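Local coordinates for bluetongue virus COAT protein VP7 (Bluetongue virus, PDB 1BVP), which forms trimers that coat the inner VP3 scaffold of the virus and so build the surface of the viral core, at the interface of chains A and B. Sequence-based numbering; all coordinates share one arbitrary frame. Chains: chain A/B, Bluetongue virus COAT protein VP7.

The interface of chains A and B. Residues chain A 188-191, 220; chain B 132-135.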
loop_
_atom_site.group_PDB
_atom_site.type_symbol
_atom_site.label_atom_id
_atom_site.label_comp_id
_atom_site.label_asym_id
_atom_site.label_seq_id
_atom_site.Cartn_x
_atom_site.Cartn_y
_atom_site.Cartn_z
ATOM N N TRP A 188 -23.790 6.429 9.484
ATOM C CA TRP A 188 -24.554 6.339 10.750
ATOM C C TRP A 188 -25.530 5.190 10.756
ATOM O O TRP A 188 -26.092 4.809 9.722
ATOM C CB TRP A 188 -25.262 7.659 11.127
ATOM C CG TRP A 188 -26.535 7.974 10.362
ATOM C CD1 TRP A 188 -26.648 8.661 9.183
ATOM C CD2 TRP A 188 -27.873 7.576 10.713
ATOM N NE1 TRP A 188 -27.962 8.700 8.769
ATOM C CE2 TRP A 188 -28.735 8.039 9.686
ATOM C CE3 TRP A 188 -28.431 6.883 11.806
ATOM C CZ2 TRP A 188 -30.114 7.824 9.712
ATOM C CZ3 TRP A 188 -29.796 6.679 11.834
ATOM C CH2 TRP A 188 -30.624 7.144 10.790
ATOM N N ARG A 189 -25.673 4.578 11.919
ATOM C CA ARG A 189 -26.582 3.453 12.059
ATOM C C ARG A 189 -27.461 3.608 13.308
ATOM O O ARG A 189 -27.120 4.336 14.263
ATOM C CB ARG A 189 -25.758 2.183 12.194
ATOM C CG ARG A 189 -24.859 1.909 11.044
ATOM C CD ARG A 189 -24.011 0.691 11.301
ATOM N NE ARG A 189 -23.011 0.482 10.245
ATOM C CZ ARG A 189 -21.774 0.997 10.251
ATOM N NH1 ARG A 189 -21.359 1.754 11.257
ATOM N NH2 ARG A 189 -20.941 0.766 9.246
ATOM N N ARG A 190 -28.629 2.989 13.264
ATOM C CA ARG A 190 -29.526 2.951 14.425
ATOM C C ARG A 190 -28.991 1.797 15.280
ATOM O O ARG A 190 -28.695 0.719 14.728
ATOM C CB ARG A 190 -30.959 2.577 14.004
ATOM C CG ARG A 190 -31.833 3.762 13.719
ATOM C CD ARG A 190 -33.176 3.354 13.150
ATOM N NE ARG A 190 -33.124 3.033 11.720
ATOM C CZ ARG A 190 -33.320 1.805 11.243
ATOM N NH1 ARG A 190 -33.590 0.795 12.088
ATOM N NH2 ARG A 190 -33.198 1.572 9.937
ATOM N N ILE A 191 -28.765 2.023 16.577
ATOM C CA ILE A 191 -28.337 0.912 17.447
ATOM C C ILE A 191 -29.673 0.254 17.842
ATOM O O ILE A 191 -30.432 0.775 18.666
ATOM C CB ILE A 191 -27.587 1.380 18.701
ATOM C CG1 ILE A 191 -26.370 2.230 18.310
ATOM C CG2 ILE A 191 -27.117 0.162 19.501
ATOM C CD1 ILE A 191 -25.586 2.764 19.497
ATOM N N GLY A 220 -26.406 3.902 6.824
ATOM C CA GLY A 220 -25.677 2.880 6.087
ATOM C C GLY A 220 -25.109 3.218 4.726
ATOM O O GLY A 220 -24.880 2.328 3.926
ATOM N N THR B 132 -24.756 -1.109 6.568
ATOM C CA THR B 132 -25.895 -1.614 7.318
ATOM C C THR B 132 -26.571 -0.431 8.020
ATOM O O THR B 132 -25.891 0.481 8.513
ATOM C CB THR B 132 -25.432 -2.630 8.368
ATOM O OG1 THR B 132 -24.302 -2.100 9.089
ATOM C CG2 THR B 132 -25.051 -3.921 7.707
ATOM N N GLU B 133 -27.901 -0.453 8.092
ATOM C CA GLU B 133 -28.621 0.646 8.720
ATOM C C GLU B 133 -28.765 0.510 10.227
ATOM O O GLU B 133 -28.919 1.507 10.931
ATOM C CB GLU B 133 -30.004 0.761 8.111
ATOM C CG GLU B 133 -29.999 1.184 6.692
ATOM C CD GLU B 133 -31.386 1.256 6.125
ATOM O OE1 GLU B 133 -32.092 2.278 6.327
ATOM O OE2 GLU B 133 -31.773 0.265 5.487
ATOM N N GLU B 134 -28.702 -0.725 10.712
ATOM C CA GLU B 134 -28.884 -1.008 12.126
ATOM C C GLU B 134 -27.739 -1.835 12.638
ATOM O O GLU B 134 -27.212 -2.665 11.913
ATOM C CB GLU B 134 -30.140 -1.859 12.329
ATOM C CG GLU B 134 -31.405 -1.310 11.708
ATOM C CD GLU B 134 -32.518 -2.336 11.633
ATOM O OE1 GLU B 134 -32.215 -3.555 11.500
ATOM O OE2 GLU B 134 -33.698 -1.916 11.693
ATOM N N THR B 135 -27.430 -1.672 13.917
ATOM C CA THR B 135 -26.393 -2.448 14.570
ATOM C C THR B 135 -26.893 -2.787 16.014
ATOM O O THR B 135 -27.710 -2.054 16.592
ATOM C CB THR B 135 -25.056 -1.678 14.575
ATOM O OG1 THR B 135 -23.994 -2.534 15.033
ATOM C CG2 THR B 135 -25.151 -0.430 15.468
#
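A:Arg190 reaches over to two acidic side chains of chain B, B:Glu133 and B:Glu134, and runs alongside both, pointing the same way. Its chain bends at chi3 (-79°), which turns the guanidinium back towards the carboxylates. A:Arg190 NH1 donates to OE2 of B:Glu134 at 2.7 Å, a hydrogen bond and salt bridge in one. This carboxylate oxygen lies in the guanidinium plane and uses its anti lone pair, while the two flat groups stand 81° apart. The other terminal nitrogen, A:Arg190 NH2, faces OE1 of B:Glu133 in a longer salt bridge of 3.8 Å. Both glutamates are poorly ordered, so the carboxylate positions should be read with caution.

The main chains pair in parallel, A:Arg190 with B:Glu134 and A:Ile191 with B:Thr135. Strand 183-191 of chain A meets strand 134-136 of chain B. A:Arg190 N donates to B:Glu133 O at 2.8 Å, and A:Arg190 O accepts from B:Thr135 N at 2.8 Å. One arginine is thus held by both its backbone and its side chain. The side chains of A:Ile191 and B:Thr135 lie side by side, pointing the same way. The B:Thr135 methyl CG2 comes to A:Ile191 CA at 4.0 Å.

This patch is part of the subunit contact in the VP7 trimer. A:Arg189 extends from CG to NE and crosses the B:Thr132 side chain obliquely. A:Arg189 NE donates to the hydroxyl OG1 of B:Thr132 at 3.1 Å. The bond is bent to 138° at the hydrogen, with OG1 tilted out of the guanidinium plane.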